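Long-range contacts in D-glycerate 2-kinase (Thermotoga maritima, PDB 2B8N), which phosphorylates D-glycerate to 2-phosphoglycerate with ATP, a step in the degradation of serine via 3-hydroxypyruvate: residues V173-S178 and D218-E223; F279-I284 and P316-F321; I302-K307 and I347-I352. All coordinates share one frame; numbering follows the deposited sequence.

Interaction 1: residues V173-S178 and D218-E223; sequences VRKHLS and DSSTSE
Helix 167-175 stops at Lys175, and the chain turns off through His176 to face a loop, 218-221, that leads into helix 222-231 with Thr221 at the N-cap. The CA atoms of His176 and Ser222 are 6.7 Å apart, so side chains bridge the gap, Lys175 to Asp218 and the His176 ring to the backbone of Thr221 and Ser222. Lys175, its chain bent at chi3 (-73°), meets Asp218 tip to tip in a salt bridge, NZ to OD1 2.7 Å, arriving from above the carboxylate plane. The same Asp218 OD1 accepts the backbone N of Ser220 at 3.0 Å, closing an Asx turn just ahead of the helix, and Ser220 OG at 2.7 Å on its syn lone pair. Three donors on one oxygen fix the carboxylate and would probably keep it ionised; its OD2 is bonded to Thr248 OG1. The His176 ring crosses this carboxylate obliquely, the planes 65° apart, with CE1 3.1 Å from Asp218 OD2. Ser220 OG sits at the ring edge and Thr221 O over one face. Both ring nitrogens are bonded outside the two segments, ND1 to Thr172 O and NE2 to Glu247, a pairing that would suit a positively charged imidazole.

Interaction 2: residues F279-I284 and P316-F321; sequences FNAEII and PAALIF
The Phe279 ring meets the start of the neighbouring strand with its edge: Pro316 C and Ala317 N lie there near the ring plane, and CD1 of Phe279 is 3.7 Å from Pro316 CB. Ala318 CB approaches the same side chain at its CB. At the other end the Phe321 ring lies alongside Ile284, both side chains pointing the same way, and CE2 of Phe321 comes obliquely to within 3.4 Å of Ile284 CB. The amide of Asn280 turns to Lys314 O, while the carboxylate of Glu282 curls round the outer edge of its strand, where OE1 accepts the backbone N of Ile283 on its anti lone pair and also forms a salt bridge with Lys271.

Between the two rings the strands run parallel, 11° apart in direction. Asn280, Glu282 and Ile284 donate their N-H groups to the carbonyls of Pro316, Ala318 and Ile320, and the carbonyls of Asn280 and Glu282 take the N-H of Ala318 and Ile320 in return. The first bond, Asn280 N to Pro316 O at 2.8 Å, lies nearly along the C=O axis; the last, Ile284 N to Ile320 O at 2.9 Å, sits in the carbonyl plane.

One face carries Ala281, Ile283, Ala318 and Ile320. The Ile283 and Ile320 side chains cross obliquely, CG1 of Ile283 4.1 Å from CB of Ile320, and helix 263-276 packs over both isoleucines. On the other face Ala317 and Leu319 lie under helix 292-309. That helix joins the two strands in sequence, making a beta-alpha-beta crossover at the outer edge of the mixed sheet, with strand 280-285 outermost and helices on both faces.

Interaction 3: residues I302-K307 and I347-I352; sequences IMKEVK and IALEGI
Lys304 lays the middle of its chain across Ile352 at about a right angle, with CG and CD each 3.9 Å from Ile352 CD1. Bends at chi3 and chi4 carry its end on toward the last residue of helix 337-348, where CE of Lys304 is 3.4 Å from Ala348 O. Lys304 NZ is 4.1 Å from Ala348 O, too far for a hydrogen bond, although a positive charge near a helix C-terminus would probably be welcome. An alanine at Lys304 would remove the methylenes lying on Ile352 and would probably leave that side of the isoleucine less well packed.

The other branch of Ile352 meets Lys307, one helical turn further along: CG2 of Ile352 is 4.0 Å from Lys307 CG, and the two side chains slide past each other in opposite directions. The ammonium of Lys307 goes beyond the isoleucine to Glu353 O and Val429 O. Nearer the sheet Met303, a selenomethionine bent at chi3, crosses Leu349 at about a right angle, Met303 CE to Leu349 CD1 3.9 Å. Leu349 and Ile352 are the ends of a type II turn, with Gly351 at positive phi in its third position. Helix 292-309 thus packs against the end of helix 337-348 and its turn, Ala348 and Leu349 also touching Ala300, while resting on the Ala317/Leu319 face of the mixed sheet: the helix-on-sheet layering of an alpha/beta domain.

Interactions 2 and 3 belong to one structural unit, their centres about 15 Å apart. Helix 292-309 lends its 302-307 segment to interaction 3 while resting on the strand 317-323 of interaction 2: Ile302 CG2 lies 3.5 Å from Leu319 CD1, and Val306 CG1 3.7 Å from Ala317 CB. Along the chain the segments of these two contacts alternate, so strand, helix, strand and the end of the next helix with its turn follow one another. Interaction 1 closes earlier in the chain and stands apart, on the opposite side of the molecular centre; its centre is about 43 Å from that of interaction 2 and 49 Å from that of interaction 3. None of the three can be tied to the ATP or glycerate site from this model.

Interaction 1: residues V173-S178 and D218-E223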
# COMPACT_ATOMS: atom_id res chain seq x y z
N VAL A 173 11.33 -8.51 16.53
CA VAL A 173 11.36 -9.96 16.73
C VAL A 173 11.41 -10.71 15.41
O VAL A 173 12.22 -11.61 15.24
CB VAL A 173 10.16 -10.47 17.50
CG1 VAL A 173 10.25 -11.96 17.66
CG2 VAL A 173 10.10 -9.81 18.88
N ARG A 174 10.55 -10.33 14.47
CA ARG A 174 10.49 -11.03 13.17
C ARG A 174 11.80 -11.01 12.41
O ARG A 174 12.14 -12.00 11.76
CB ARG A 174 9.36 -10.50 12.26
CG ARG A 174 7.98 -11.13 12.54
CD ARG A 174 7.99 -12.66 12.47
NE ARG A 174 8.04 -13.19 11.11
CZ ARG A 174 6.99 -13.28 10.28
NH1 ARG A 174 5.80 -12.87 10.68
NH2 ARG A 174 7.13 -13.77 9.06
N LYS A 175 12.52 -9.89 12.47
CA LYS A 175 13.77 -9.73 11.72
C LYS A 175 14.85 -10.68 12.28
O LYS A 175 15.74 -11.14 11.54
CB LYS A 175 14.26 -8.27 11.77
CG LYS A 175 13.37 -7.27 10.99
CD LYS A 175 13.83 -5.79 11.05
CE LYS A 175 13.61 -5.11 12.40
NZ LYS A 175 14.15 -3.68 12.38
N HIS A 176 14.75 -10.98 13.57
CA HIS A 176 15.73 -11.81 14.23
C HIS A 176 15.36 -13.32 14.17
O HIS A 176 16.06 -14.17 14.75
CB HIS A 176 15.93 -11.31 15.68
CG HIS A 176 16.76 -10.06 15.78
ND1 HIS A 176 16.22 -8.80 15.68
CD2 HIS A 176 18.09 -9.89 15.97
CE1 HIS A 176 17.19 -7.90 15.80
NE2 HIS A 176 18.33 -8.54 15.97
N LEU A 177 14.29 -13.65 13.45
CA LEU A 177 13.90 -15.05 13.22
C LEU A 177 14.02 -15.51 11.75
O LEU A 177 13.59 -16.61 11.41
CB LEU A 177 12.45 -15.25 13.69
CG LEU A 177 12.19 -15.12 15.21
CD1 LEU A 177 10.72 -15.27 15.52
CD2 LEU A 177 12.97 -16.15 15.99
N SER A 178 14.63 -14.69 10.89
CA SER A 178 14.47 -14.80 9.44
C SER A 178 15.78 -14.77 8.65
O SER A 178 16.74 -14.15 9.05
CB SER A 178 13.58 -13.65 8.97
OG SER A 178 13.46 -13.63 7.56
N ASP A 218 19.02 -3.26 9.94
CA ASP A 218 18.20 -3.49 11.13
C ASP A 218 18.90 -2.88 12.33
O ASP A 218 19.91 -3.44 12.81
CB ASP A 218 17.97 -4.99 11.35
CG ASP A 218 17.21 -5.31 12.62
OD1 ASP A 218 16.62 -4.40 13.25
OD2 ASP A 218 17.18 -6.50 13.01
N SER A 219 18.39 -1.75 12.81
CA SER A 219 19.02 -1.07 13.96
C SER A 219 18.77 -1.81 15.29
O SER A 219 19.55 -1.67 16.24
CB SER A 219 18.58 0.39 14.04
OG SER A 219 17.23 0.50 14.44
N SER A 220 17.71 -2.61 15.36
CA SER A 220 17.42 -3.37 16.57
C SER A 220 18.39 -4.53 16.77
O SER A 220 18.97 -5.06 15.83
CB SER A 220 16.00 -3.90 16.59
OG SER A 220 15.84 -5.03 15.75
N THR A 221 18.52 -4.95 18.02
CA THR A 221 19.50 -5.94 18.43
C THR A 221 18.81 -7.24 18.86
O THR A 221 17.58 -7.28 19.04
CB THR A 221 20.39 -5.40 19.60
OG1 THR A 221 19.65 -5.34 20.82
CG2 THR A 221 20.88 -4.01 19.29
N SER A 222 19.60 -8.30 19.01
CA SER A 222 19.14 -9.56 19.60
C SER A 222 18.56 -9.30 20.99
O SER A 222 17.51 -9.82 21.34
CB SER A 222 20.29 -10.57 19.72
OG SER A 222 20.80 -10.93 18.45
N GLU A 223 19.24 -8.47 21.77
CA GLU A 223 18.76 -8.08 23.09
C GLU A 223 17.36 -7.46 22.99
O GLU A 223 16.46 -7.82 23.74
CB GLU A 223 19.73 -7.10 23.77
CG GLU A 223 19.46 -6.85 25.26
CD GLU A 223 20.38 -5.79 25.85
OE1 GLU A 223 21.20 -5.20 25.10
OE2 GLU A 223 20.30 -5.55 27.06

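Interaction 2: residues F279-I284 and P316-F321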
# COMPACT_ATOMS: atom_id res chain seq x y z
N PHE A 279 -8.35 24.24 -12.98
CA PHE A 279 -8.57 24.38 -11.54
C PHE A 279 -7.39 24.98 -10.81
O PHE A 279 -6.25 24.65 -11.11
CB PHE A 279 -8.88 23.02 -10.88
CG PHE A 279 -10.26 22.52 -11.17
CD1 PHE A 279 -11.36 23.11 -10.54
CD2 PHE A 279 -10.47 21.50 -12.07
CE1 PHE A 279 -12.65 22.68 -10.82
CE2 PHE A 279 -11.76 21.06 -12.37
CZ PHE A 279 -12.85 21.65 -11.74
N ASN A 280 -7.66 25.86 -9.86
CA ASN A 280 -6.66 26.23 -8.90
C ASN A 280 -6.54 25.01 -7.98
O ASN A 280 -7.51 24.67 -7.29
CB ASN A 280 -7.09 27.47 -8.09
CG ASN A 280 -7.33 28.70 -8.95
OD1 ASN A 280 -6.53 29.03 -9.84
ND2 ASN A 280 -8.43 29.39 -8.67
N ALA A 281 -5.39 24.35 -7.99
CA ALA A 281 -5.24 23.07 -7.30
C ALA A 281 -4.10 23.10 -6.30
O ALA A 281 -3.02 23.64 -6.60
CB ALA A 281 -5.00 21.96 -8.29
N GLU A 282 -4.35 22.52 -5.12
CA GLU A 282 -3.28 22.28 -4.13
C GLU A 282 -3.49 20.98 -3.34
O GLU A 282 -4.63 20.51 -3.16
CB GLU A 282 -3.07 23.49 -3.19
CG GLU A 282 -1.82 23.42 -2.32
CD GLU A 282 -0.49 23.30 -3.10
OE1 GLU A 282 -0.21 22.26 -3.74
OE2 GLU A 282 0.30 24.27 -3.05
N ILE A 283 -2.37 20.42 -2.89
CA ILE A 283 -2.33 19.30 -1.99
C ILE A 283 -2.29 19.79 -0.57
O ILE A 283 -1.32 20.45 -0.16
CB ILE A 283 -1.05 18.47 -2.24
CG1 ILE A 283 -1.09 17.84 -3.63
CG2 ILE A 283 -0.92 17.38 -1.17
CD1 ILE A 283 0.23 17.22 -4.08
N ILE A 284 -3.31 19.46 0.21
CA ILE A 284 -3.40 19.88 1.62
C ILE A 284 -2.60 18.98 2.55
O ILE A 284 -1.95 19.44 3.49
CB ILE A 284 -4.83 19.91 2.09
CG1 ILE A 284 -5.66 20.86 1.20
CG2 ILE A 284 -4.90 20.36 3.53
CD1 ILE A 284 -5.09 22.26 1.11
N PRO A 316 -12.35 28.39 -9.58
CA PRO A 316 -12.64 26.97 -9.42
C PRO A 316 -11.49 26.26 -8.74
O PRO A 316 -10.35 26.39 -9.17
CB PRO A 316 -12.80 26.48 -10.87
CG PRO A 316 -12.45 27.61 -11.74
CD PRO A 316 -11.85 28.69 -10.93
N ALA A 317 -11.78 25.51 -7.68
CA ALA A 317 -10.70 24.96 -6.82
C ALA A 317 -10.74 23.45 -6.79
O ALA A 317 -11.81 22.87 -6.94
CB ALA A 317 -10.77 25.53 -5.38
N ALA A 318 -9.57 22.86 -6.61
CA ALA A 318 -9.40 21.44 -6.42
C ALA A 318 -8.47 21.20 -5.23
O ALA A 318 -7.28 21.49 -5.30
CB ALA A 318 -8.85 20.78 -7.66
N LEU A 319 -9.05 20.69 -4.13
CA LEU A 319 -8.30 20.36 -2.92
C LEU A 319 -7.95 18.89 -2.98
O LEU A 319 -8.84 18.06 -3.16
CB LEU A 319 -9.18 20.62 -1.70
CG LEU A 319 -9.71 22.03 -1.47
CD1 LEU A 319 -10.74 21.97 -0.41
CD2 LEU A 319 -8.60 22.98 -1.05
N ILE A 320 -6.67 18.55 -2.78
CA ILE A 320 -6.22 17.13 -2.86
C ILE A 320 -5.72 16.58 -1.51
O ILE A 320 -4.88 17.20 -0.83
CB ILE A 320 -5.12 16.92 -3.96
CG1 ILE A 320 -5.68 17.21 -5.37
CG2 ILE A 320 -4.53 15.47 -3.91
CD1 ILE A 320 -5.18 18.46 -5.96
N PHE A 321 -6.23 15.40 -1.14
CA PHE A 321 -5.83 14.70 0.09
C PHE A 321 -5.44 13.24 -0.16
O PHE A 321 -6.05 12.53 -0.98
CB PHE A 321 -6.96 14.75 1.12
CG PHE A 321 -7.55 16.13 1.33
CD1 PHE A 321 -8.51 16.61 0.48
CD2 PHE A 321 -7.16 16.93 2.40
CE1 PHE A 321 -9.09 17.87 0.68
CE2 PHE A 321 -7.72 18.20 2.59
CZ PHE A 321 -8.67 18.67 1.73

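Interaction 3: residues I302-K307 and I347-I352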
# COMPACT_ATOMS: atom_id res chain seq x y z
N ILE A 302 -13.32 22.58 4.91
CA ILE A 302 -12.40 23.28 3.99
C ILE A 302 -13.13 23.64 2.68
O ILE A 302 -13.01 24.77 2.21
CB ILE A 302 -11.12 22.48 3.69
CG1 ILE A 302 -10.36 22.15 4.98
CG2 ILE A 302 -10.18 23.26 2.76
CD1 ILE A 302 -9.19 21.15 4.75
N MSE A 303 -13.91 22.71 2.14
CA MSE A 303 -14.69 22.99 0.93
C MSE A 303 -15.66 24.18 1.11
O MSE A 303 -15.85 24.99 0.20
CB MSE A 303 -15.43 21.73 0.45
CG MSE A 303 -14.44 20.64 0.03
SE MSE A 303 -15.16 18.87 -0.32
CE MSE A 303 -16.30 19.27 -1.74
N LYS A 304 -16.26 24.29 2.31
CA LYS A 304 -17.16 25.40 2.62
C LYS A 304 -16.39 26.71 2.70
O LYS A 304 -16.91 27.77 2.32
CB LYS A 304 -17.92 25.15 3.92
CG LYS A 304 -18.75 23.84 3.98
CD LYS A 304 -19.85 23.92 5.01
CE LYS A 304 -19.84 22.77 5.98
NZ LYS A 304 -20.35 23.22 7.33
N GLU A 305 -15.15 26.65 3.17
CA GLU A 305 -14.35 27.86 3.22
C GLU A 305 -14.08 28.37 1.80
O GLU A 305 -14.18 29.57 1.52
CB GLU A 305 -13.04 27.61 3.96
CG GLU A 305 -12.37 28.87 4.50
CD GLU A 305 -13.17 29.62 5.57
OE1 GLU A 305 -14.10 29.03 6.20
OE2 GLU A 305 -12.85 30.81 5.78
N VAL A 306 -13.74 27.45 0.90
CA VAL A 306 -13.48 27.79 -0.49
C VAL A 306 -14.75 28.31 -1.14
O VAL A 306 -14.73 29.35 -1.80
CB VAL A 306 -12.99 26.58 -1.29
CG1 VAL A 306 -13.14 26.82 -2.78
CG2 VAL A 306 -11.53 26.27 -0.92
N LYS A 307 -15.84 27.59 -0.94
CA LYS A 307 -17.11 27.98 -1.54
C LYS A 307 -17.53 29.41 -1.14
O LYS A 307 -17.77 30.22 -2.00
CB LYS A 307 -18.19 26.94 -1.22
CG LYS A 307 -19.56 27.29 -1.72
CD LYS A 307 -19.67 27.21 -3.23
CE LYS A 307 -21.13 27.37 -3.68
NZ LYS A 307 -21.28 26.92 -5.08
N ILE A 347 -23.21 14.43 4.22
CA ILE A 347 -24.00 14.97 5.32
C ILE A 347 -23.60 16.43 5.61
O ILE A 347 -24.43 17.31 5.63
CB ILE A 347 -23.82 14.09 6.58
CG1 ILE A 347 -24.53 12.74 6.36
CG2 ILE A 347 -24.34 14.80 7.83
CD1 ILE A 347 -24.08 11.63 7.30
N ALA A 348 -22.31 16.65 5.81
CA ALA A 348 -21.74 17.99 6.02
C ALA A 348 -21.96 19.00 4.86
O ALA A 348 -21.95 20.20 5.09
CB ALA A 348 -20.24 17.88 6.30
N LEU A 349 -22.12 18.52 3.63
CA LEU A 349 -22.28 19.39 2.46
C LEU A 349 -23.71 19.47 1.97
O LEU A 349 -23.93 19.99 0.89
CB LEU A 349 -21.45 18.90 1.28
CG LEU A 349 -19.97 18.69 1.50
CD1 LEU A 349 -19.38 17.93 0.31
CD2 LEU A 349 -19.28 20.03 1.73
N GLU A 350 -24.68 18.96 2.73
CA GLU A 350 -26.06 18.99 2.26
C GLU A 350 -26.45 20.42 1.89
O GLU A 350 -26.20 21.36 2.64
CB GLU A 350 -27.04 18.45 3.31
CG GLU A 350 -28.49 18.52 2.84
CD GLU A 350 -29.47 17.76 3.72
OE1 GLU A 350 -29.03 17.06 4.66
OE2 GLU A 350 -30.69 17.86 3.47
N GLY A 351 -27.05 20.58 0.71
CA GLY A 351 -27.64 21.85 0.30
C GLY A 351 -26.70 22.86 -0.29
O GLY A 351 -27.07 23.99 -0.52
N ILE A 352 -25.46 22.47 -0.54
CA ILE A 352 -24.52 23.41 -1.11
C ILE A 352 -24.32 23.10 -2.58
O ILE A 352 -23.90 22.00 -2.93
CB ILE A 352 -23.17 23.36 -0.40
CG1 ILE A 352 -23.31 23.71 1.07
CG2 ILE A 352 -22.21 24.36 -1.04
CD1 ILE A 352 -22.04 23.44 1.86